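Local coordinates for uncharacterized protein (Bacteroides ovatus, PDB 4QEY) that is of unknown function but probably belongs to the PLAT/LH2 and C2-like calcium-binding lipoproteins, and folds as a sandwich of two antiparallel beta sheets, at residues L28-G33 with E122-S127; G38-L43 with L51-L56; Y55-N58 with K64-C67. All coordinates share one frame; numbering follows the deposited sequence.

The chain folds as two four-stranded antiparallel sheets packed face to face. Contact 1 is the core contact. It joins two strands of one sheet that are not neighbours, through three buried apolar side chains. Contact 3 is partly buried and passes from one sheet to the other at their edges, with an aromatic ring, aliphatic groups and a sulfur. Contact 2 lies furthest from the centre of the chain. It is the one held by backbone hydrogen bonds, with a water and exposed polar groups beside them. Contacts 2 and 3 share Tyr55 and strand 55-57. That strand pairs with strand 26-36, which carries one half of contact 1.

Contact 1 of 3, residues L28-G33 with E122-S127; sequences LNIAFG and ENFSVS. With EDO (1,2-ethanediol), chain P.
Phe124 meets Leu28 and Ile30 although their strands are not neighbours. Strand 73-84 runs between strands 26-36 and 121-127 in the same sheet, and the CA atoms of Ile30 and Phe124 are 9.2 Å apart. The gap is closed by side chains alone, over one face of the middle strand. The ring of Phe124 and the end of Leu28 both reach into the gap. The CG of Phe124 stands between the backbone N and the carbonyl carbon (chi1 63°), and the far end of the ring leans toward strand 26-36. Leu28 CD1 comes to the ring edge, close to the ring plane, 4.0 Å from Phe124 CE2. Leu28 CG is turned opposite its own backbone N (chi1 175°), which carries CD1 toward the ring. Ile30 uses its short branch: CG2 lies 3.8 Å from Phe124 CZ, approaching the ring obliquely. On the opposite sheet, Ile95 touches both Leu28 and Phe124, Val17 meets Ile30, and Val97 and Leu109 also pack on Phe124. At the start of strand 121-127, an ethanediol, probably from the crystallisation liquor, places O1 3.1 Å from Glu122 OE2. The atoms that touch between the two strands are all carbon, in three buried side chains. The contact is therefore apolar and undirected, part of the hydrophobic filling of a beta sandwich, and the sheet itself is tied together through strand 73-84.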
loop_
_atom_site.group_PDB
_atom_site.type_symbol
_atom_site.label_atom_id
_atom_site.label_comp_id
_atom_site.label_asym_id
_atom_site.label_seq_id
_atom_site.Cartn_x
_atom_site.Cartn_y
_atom_site.Cartn_z
ATOM N N LEU A 28 -7.135 -4.607 -7.090
ATOM C CA LEU A 28 -6.141 -4.264 -6.074
ATOM C C LEU A 28 -6.882 -3.773 -4.845
ATOM O O LEU A 28 -7.642 -2.792 -4.928
ATOM C CB LEU A 28 -5.115 -3.212 -6.579
ATOM C CG LEU A 28 -4.106 -2.684 -5.564
ATOM C CD1 LEU A 28 -3.166 -3.804 -5.065
ATOM C CD2 LEU A 28 -3.308 -1.563 -6.143
ATOM N N ASN A 29 -6.705 -4.492 -3.721
ATOM C CA ASN A 29 -7.321 -4.176 -2.435
ATOM C C ASN A 29 -6.218 -3.911 -1.460
ATOM O O ASN A 29 -5.313 -4.738 -1.334
ATOM C CB ASN A 29 -8.244 -5.312 -1.972
ATOM C CG ASN A 29 -9.215 -5.738 -3.039
ATOM O OD1 ASN A 29 -10.143 -5.003 -3.394
ATOM N ND2 ASN A 29 -8.960 -6.907 -3.634
ATOM N N ILE A 30 -6.212 -2.725 -0.841
ATOM C CA ILE A 30 -5.132 -2.376 0.078
ATOM C C ILE A 30 -5.740 -1.855 1.399
ATOM O O ILE A 30 -6.822 -1.275 1.427
ATOM C CB ILE A 30 -4.098 -1.389 -0.521
ATOM C CG1 ILE A 30 -4.747 -0.104 -1.041
ATOM C CG2 ILE A 30 -3.280 -2.057 -1.637
ATOM C CD1 ILE A 30 -3.770 0.936 -1.747
ATOM N N ALA A 31 -5.058 -2.177 2.502
ATOM C CA ALA A 31 -5.426 -1.773 3.845
ATOM C C ALA A 31 -4.214 -1.199 4.548
ATOM O O ALA A 31 -3.134 -1.781 4.487
ATOM C CB ALA A 31 -6.003 -2.953 4.620
ATOM N N PHE A 32 -4.385 -0.031 5.169
ATOM C CA PHE A 32 -3.350 0.678 5.923
ATOM C C PHE A 32 -3.746 0.811 7.375
ATOM O O PHE A 32 -4.916 1.083 7.703
ATOM C CB PHE A 32 -3.074 2.067 5.351
ATOM C CG PHE A 32 -2.662 2.162 3.906
ATOM C CD1 PHE A 32 -3.619 2.242 2.900
ATOM C CD2 PHE A 32 -1.322 2.302 3.556
ATOM C CE1 PHE A 32 -3.244 2.405 1.565
ATOM C CE2 PHE A 32 -0.943 2.489 2.223
ATOM C CZ PHE A 32 -1.909 2.542 1.232
ATOM N N GLY A 33 -2.759 0.606 8.229
ATOM C CA GLY A 33 -2.880 0.713 9.673
ATOM C C GLY A 33 -1.617 1.330 10.220
ATOM O O GLY A 33 -0.534 1.086 9.682
ATOM N N GLU A 122 -3.011 -13.252 -5.179
ATOM C CA GLU A 122 -1.707 -12.886 -4.626
ATOM C C GLU A 122 -1.857 -11.892 -3.472
ATOM O O GLU A 122 -2.846 -11.168 -3.406
ATOM C CB GLU A 122 -0.837 -12.298 -5.730
ATOM C CG GLU A 122 -0.428 -13.312 -6.792
ATOM C CD GLU A 122 0.615 -14.321 -6.371
ATOM O OE1 GLU A 122 1.594 -13.927 -5.697
ATOM O OE2 GLU A 122 0.483 -15.500 -6.768
ATOM N N ASN A 123 -0.898 -11.900 -2.535
ATOM C CA ASN A 123 -0.921 -11.043 -1.345
ATOM C C ASN A 123 0.425 -10.421 -1.085
ATOM O O ASN A 123 1.458 -10.970 -1.499
ATOM C CB ASN A 123 -1.343 -11.849 -0.109
ATOM C CG ASN A 123 -2.712 -12.448 -0.210
ATOM O OD1 ASN A 123 -3.726 -11.786 0.033
ATOM N ND2 ASN A 123 -2.764 -13.721 -0.582
ATOM N N PHE A 124 0.421 -9.275 -0.385
ATOM C CA PHE A 124 1.651 -8.605 0.026
ATOM C C PHE A 124 1.413 -7.868 1.323
ATOM O O PHE A 124 0.271 -7.541 1.657
ATOM C CB PHE A 124 2.212 -7.650 -1.055
ATOM C CG PHE A 124 1.351 -6.478 -1.431
ATOM C CD1 PHE A 124 1.330 -5.328 -0.644
ATOM C CD2 PHE A 124 0.585 -6.503 -2.592
ATOM C CE1 PHE A 124 0.517 -4.236 -0.986
ATOM C CE2 PHE A 124 -0.218 -5.411 -2.941
ATOM C CZ PHE A 124 -0.233 -4.275 -2.144
ATOM N N SER A 125 2.503 -7.616 2.055
ATOM C CA SER A 125 2.511 -6.894 3.329
ATOM C C SER A 125 3.835 -6.186 3.468
ATOM O O SER A 125 4.894 -6.827 3.382
ATOM C CB SER A 125 2.252 -7.845 4.498
ATOM O OG SER A 125 2.269 -7.153 5.733
ATOM N N VAL A 126 3.788 -4.851 3.604
ATOM C CA VAL A 126 4.984 -3.999 3.736
ATOM C C VAL A 126 4.781 -3.033 4.901
ATOM O O VAL A 126 3.707 -2.452 5.048
ATOM C CB VAL A 126 5.302 -3.235 2.411
ATOM C CG1 VAL A 126 6.587 -2.409 2.523
ATOM C CG2 VAL A 126 5.396 -4.194 1.225
ATOM N N SER A 127 5.812 -2.855 5.712
ATOM C CA SER A 127 5.771 -1.970 6.864
ATOM C C SER A 127 6.961 -1.004 6.834
ATOM O O SER A 127 7.956 -1.278 6.149
ATOM C CB SER A 127 5.768 -2.795 8.149
ATOM O OG SER A 127 5.678 -1.977 9.302
HETATM C C1 EDO P . -2.240 -17.712 -8.031
HETATM O O1 EDO P . -1.553 -17.853 -6.804
HETATM C C2 EDO P . -3.431 -18.697 -8.029
HETATM O O2 EDO P . -4.310 -18.372 -6.956
#

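Contact 2 of 3, residues G38-L43 with L51-L56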
loop_
_atom_site.group_PDB
_atom_site.type_symbol
_atom_site.label_atom_id
_atom_site.label_comp_id
_atom_site.label_asym_id
_atom_site.label_seq_id
_atom_site.Cartn_x
_atom_site.Cartn_y
_atom_site.Cartn_z
ATOM N N GLY A 38 1.429 8.077 21.105
ATOM C CA GLY A 38 0.284 8.284 21.986
ATOM C C GLY A 38 -0.749 7.168 21.996
ATOM O O GLY A 38 -1.455 6.997 22.996
ATOM N N GLY A 39 -0.849 6.426 20.888
ATOM C CA GLY A 39 -1.791 5.323 20.713
ATOM C C GLY A 39 -2.117 5.047 19.257
ATOM O O GLY A 39 -1.207 4.853 18.444
ATOM N N VAL A 40 -3.427 5.029 18.914
ATOM C CA VAL A 40 -3.908 4.799 17.549
ATOM C C VAL A 40 -3.694 6.091 16.757
ATOM O O VAL A 40 -4.061 7.170 17.224
ATOM C CB VAL A 40 -5.382 4.313 17.482
ATOM C CG1 VAL A 40 -5.733 3.872 16.065
ATOM C CG2 VAL A 40 -5.647 3.166 18.454
ATOM N N ALA A 41 -3.084 5.981 15.573
ATOM C CA ALA A 41 -2.746 7.122 14.741
ATOM C C ALA A 41 -3.863 7.530 13.783
ATOM O O ALA A 41 -4.502 6.690 13.147
ATOM C CB ALA A 41 -1.512 6.796 13.927
ATOM N N LYS A 42 -4.042 8.846 13.637
ATOM C CA LYS A 42 -4.917 9.412 12.621
ATOM C C LYS A 42 -4.287 9.191 11.257
ATOM O O LYS A 42 -3.061 9.227 11.159
ATOM C CB LYS A 42 -5.153 10.901 12.868
ATOM C CG LYS A 42 -6.066 11.240 14.012
ATOM C CD LYS A 42 -6.551 12.643 13.752
ATOM C CE LYS A 42 -7.623 13.135 14.675
ATOM N NZ LYS A 42 -8.379 14.259 14.040
ATOM N N LEU A 43 -5.078 8.952 10.210
ATOM C CA LEU A 43 -4.460 8.726 8.897
ATOM C C LEU A 43 -4.828 9.851 7.942
ATOM O O LEU A 43 -5.943 10.365 7.974
ATOM C CB LEU A 43 -4.846 7.355 8.298
ATOM C CG LEU A 43 -4.489 6.115 9.125
ATOM C CD1 LEU A 43 -4.945 4.860 8.416
ATOM C CD2 LEU A 43 -2.980 6.049 9.420
ATOM N N LEU A 51 -8.454 10.637 6.984
ATOM C CA LEU A 51 -9.080 9.456 6.375
ATOM C C LEU A 51 -9.787 8.545 7.382
ATOM O O LEU A 51 -10.584 7.686 6.982
ATOM C CB LEU A 51 -7.986 8.624 5.664
ATOM C CG LEU A 51 -7.256 9.272 4.482
ATOM C CD1 LEU A 51 -6.063 8.439 4.083
ATOM C CD2 LEU A 51 -8.201 9.491 3.296
ATOM N N GLY A 52 -9.444 8.704 8.653
ATOM C CA GLY A 52 -9.894 7.866 9.754
ATOM C C GLY A 52 -8.681 7.203 10.381
ATOM O O GLY A 52 -7.549 7.564 10.063
ATOM N N ASP A 53 -8.894 6.217 11.253
ATOM C CA ASP A 53 -7.817 5.525 11.965
ATOM C C ASP A 53 -7.433 4.199 11.286
ATOM O O ASP A 53 -6.509 3.512 11.720
ATOM C CB ASP A 53 -8.244 5.270 13.403
ATOM C CG ASP A 53 -8.616 6.524 14.170
ATOM O OD1 ASP A 53 -8.174 7.616 13.768
ATOM O OD2 ASP A 53 -9.380 6.411 15.155
ATOM N N SER A 54 -8.146 3.847 10.233
ATOM C CA SER A 54 -7.887 2.701 9.364
ATOM C C SER A 54 -8.219 3.129 7.952
ATOM O O SER A 54 -9.246 3.783 7.768
ATOM C CB SER A 54 -8.684 1.470 9.792
ATOM O OG SER A 54 -10.046 1.583 9.406
ATOM N N TYR A 55 -7.376 2.812 6.969
ATOM C CA TYR A 55 -7.676 3.217 5.601
ATOM C C TYR A 55 -7.696 1.974 4.712
ATOM O O TYR A 55 -6.682 1.320 4.496
ATOM C CB TYR A 55 -6.681 4.277 5.117
ATOM C CG TYR A 55 -6.951 4.810 3.736
ATOM C CD1 TYR A 55 -8.219 5.278 3.382
ATOM C CD2 TYR A 55 -5.909 5.002 2.829
ATOM C CE1 TYR A 55 -8.470 5.789 2.115
ATOM C CE2 TYR A 55 -6.139 5.557 1.571
ATOM C CZ TYR A 55 -7.420 5.958 1.223
ATOM O OH TYR A 55 -7.651 6.502 -0.015
ATOM N N LEU A 56 -8.893 1.612 4.285
ATOM C CA LEU A 56 -9.172 0.439 3.455
ATOM C C LEU A 56 -9.721 0.877 2.095
ATOM O O LEU A 56 -10.734 1.577 2.039
ATOM C CB LEU A 56 -10.164 -0.490 4.176
ATOM C CG LEU A 56 -9.620 -1.460 5.273
ATOM C CD1 LEU A 56 -8.902 -0.757 6.450
ATOM C CD2 LEU A 56 -10.745 -2.261 5.864
HETATM O O HOH W 1 -4.247 3.988 12.569
#
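The ring of Tyr55, whose CB meets Leu43 CD1 at 3.8 Å, carries an aliphatic group on one face. Leu51 CD1 sits over the centre of that face, 3.6 Å above the plane. The second flat group is the carboxylate of Asp53. Its OD1 is hydrogen-bonded to Tyr50 OH and passes 3.9 Å from Lys42 CA. Lys42 makes no salt bridge with it: NZ is 6.7 Å from Asp53 OD1, and the lysine forms a cation-pi contact with Tyr50 instead. Asp53 CB rests against Val40 CG1, and these two side chains cross at about a right angle.

Two backbone bonds join the segments. Leu51 N donates to Leu43 O at 2.7 Å and is nearly straight (169°). Leu43 N donates to Gly52 O at 2.8 Å but is bent (137°). Gly52 has a positive phi, at backbone angles that call for glycine. Beyond this pair the backbones diverge. A water lies 2.8 Å from Ala41 O; a link from it to Asp53 O is doubtful. With chi1 at -59°, Leu43 holds CG beside its N and anti to the carbonyl carbon. From there CD1 reaches the backbone of Ser54 and Tyr55, 3.5 Å from Tyr55 N.

The contact includes part of the small antiparallel pair of strands 43-44 and 50-52, at the border of the sandwich, and runs on into the loops beside it. Leu43 packs on Ala34 of strand 26-36 and on Cys67 of strand 64-68, one strand from each main sheet. Ala41 also rests on Ala34 and Asn36. Tyr55 bonds through its backbone to Phe32, where strand 55-57 joins strand 26-36.

Contact 3 of 3, residues Y55-N58 with K64-C67; sequences YLVN and KISC
Aliphatic and aromatic packing makes up most of this contact, with Tyr55 and Ile65 at its centre. Tyr55 CE2 lies 3.8 Å from Ile65 CG2, which comes at the ring obliquely. The same methyl group is 4.5 Å from Val57 CG2, a looser touch. Val57 CG2 also sits 3.4 Å above the ring plane of Tyr55, displaced toward the rim. One methyl of Ile65 therefore faces both the ring and the valine beside it. Ile65 CG2 is the branch anti to the backbone N, and this sends it across the gap.

The second kind of contact is sulfur-aromatic. Cys67 SG lies 5.1 Å from the centroid of the Tyr55 ring, 63° off the ring normal, so its approach is oblique. Its closest ring atom is Tyr55 CD2, at 4.0 Å. A chi1 of -171° swings SG away from the cysteine backbone N and toward the tyrosine. Polar atoms add little: Ser66 O comes 4.1 Å from Tyr55 CE2, a van der Waals contact.

The backbones stay well apart. The short strand axes approach to 9.6 Å and run antiparallel at 167°. Each strand is hydrogen-bonded within its own sheet: Val57 to Ile30 in one, Ile65 to Val17 and Cys67 to Ile15 in the other. The two are outermost strands of facing sheets, joined by a short loop. Their chemistry is that of a sandwich interior near its edge, where shape and apolar surface rather than directed bonds hold sheet to sheet.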
loop_
_atom_site.group_PDB
_atom_site.type_symbol
_atom_site.label_atom_id
_atom_site.label_comp_id
_atom_site.label_asym_id
_atom_site.label_seq_id
_atom_site.Cartn_x
_atom_site.Cartn_y
_atom_site.Cartn_z
ATOM N N TYR A 55 -7.376 2.812 6.969
ATOM C CA TYR A 55 -7.676 3.217 5.601
ATOM C C TYR A 55 -7.696 1.974 4.712
ATOM O O TYR A 55 -6.682 1.320 4.496
ATOM C CB TYR A 55 -6.681 4.277 5.117
ATOM C CG TYR A 55 -6.951 4.810 3.736
ATOM C CD1 TYR A 55 -8.219 5.278 3.382
ATOM C CD2 TYR A 55 -5.909 5.002 2.829
ATOM C CE1 TYR A 55 -8.470 5.789 2.115
ATOM C CE2 TYR A 55 -6.139 5.557 1.571
ATOM C CZ TYR A 55 -7.420 5.958 1.223
ATOM O OH TYR A 55 -7.651 6.502 -0.015
ATOM N N LEU A 56 -8.893 1.612 4.285
ATOM C CA LEU A 56 -9.172 0.439 3.455
ATOM C C LEU A 56 -9.721 0.877 2.095
ATOM O O LEU A 56 -10.734 1.577 2.039
ATOM C CB LEU A 56 -10.164 -0.490 4.176
ATOM C CG LEU A 56 -9.620 -1.460 5.273
ATOM C CD1 LEU A 56 -8.902 -0.757 6.450
ATOM C CD2 LEU A 56 -10.745 -2.261 5.864
ATOM N N VAL A 57 -9.017 0.534 1.007
ATOM C CA VAL A 57 -9.436 0.855 -0.359
ATOM C C VAL A 57 -9.652 -0.457 -1.136
ATOM O O VAL A 57 -8.693 -1.186 -1.403
ATOM C CB VAL A 57 -8.434 1.785 -1.102
ATOM C CG1 VAL A 57 -9.065 2.373 -2.367
ATOM C CG2 VAL A 57 -7.938 2.901 -0.201
ATOM N N ASN A 58 -10.900 -0.760 -1.482
ATOM C CA ASN A 58 -11.222 -1.934 -2.301
ATOM C C ASN A 58 -11.248 -1.534 -3.752
ATOM O O ASN A 58 -11.747 -0.449 -4.067
ATOM C CB ASN A 58 -12.555 -2.562 -1.891
ATOM C CG ASN A 58 -12.530 -3.270 -0.568
ATOM O OD1 ASN A 58 -11.546 -3.915 -0.173
ATOM N ND2 ASN A 58 -13.662 -3.252 0.097
ATOM N N LYS A 64 -1.940 5.675 -8.070
ATOM C CA LYS A 64 -1.148 5.973 -6.885
ATOM C C LYS A 64 -2.084 6.219 -5.693
ATOM O O LYS A 64 -3.055 6.966 -5.802
ATOM C CB LYS A 64 -0.241 7.191 -7.170
ATOM C CG LYS A 64 0.738 7.597 -6.078
ATOM C CD LYS A 64 1.507 8.846 -6.506
ATOM C CE LYS A 64 2.437 9.397 -5.446
ATOM N NZ LYS A 64 3.168 10.608 -5.916
ATOM N N ILE A 65 -1.809 5.548 -4.574
ATOM C CA ILE A 65 -2.522 5.703 -3.300
ATOM C C ILE A 65 -1.475 5.958 -2.249
ATOM O O ILE A 65 -0.482 5.241 -2.176
ATOM C CB ILE A 65 -3.464 4.509 -2.929
ATOM C CG1 ILE A 65 -4.635 4.400 -3.902
ATOM C CG2 ILE A 65 -4.005 4.634 -1.487
ATOM C CD1 ILE A 65 -5.728 5.564 -3.894
ATOM N N SER A 66 -1.703 6.979 -1.442
ATOM C CA SER A 66 -0.814 7.369 -0.364
ATOM C C SER A 66 -1.565 7.432 0.955
ATOM O O SER A 66 -2.741 7.815 0.999
ATOM C CB SER A 66 -0.180 8.719 -0.677
ATOM O OG SER A 66 0.642 9.153 0.391
ATOM N N CYS A 67 -0.872 7.054 2.028
ATOM C CA CYS A 67 -1.388 7.117 3.386
ATOM C C CYS A 67 -0.238 7.491 4.332
ATOM O O CYS A 67 0.857 6.955 4.195
ATOM C CB CYS A 67 -2.054 5.804 3.779
ATOM S SG CYS A 67 -2.953 5.887 5.340
#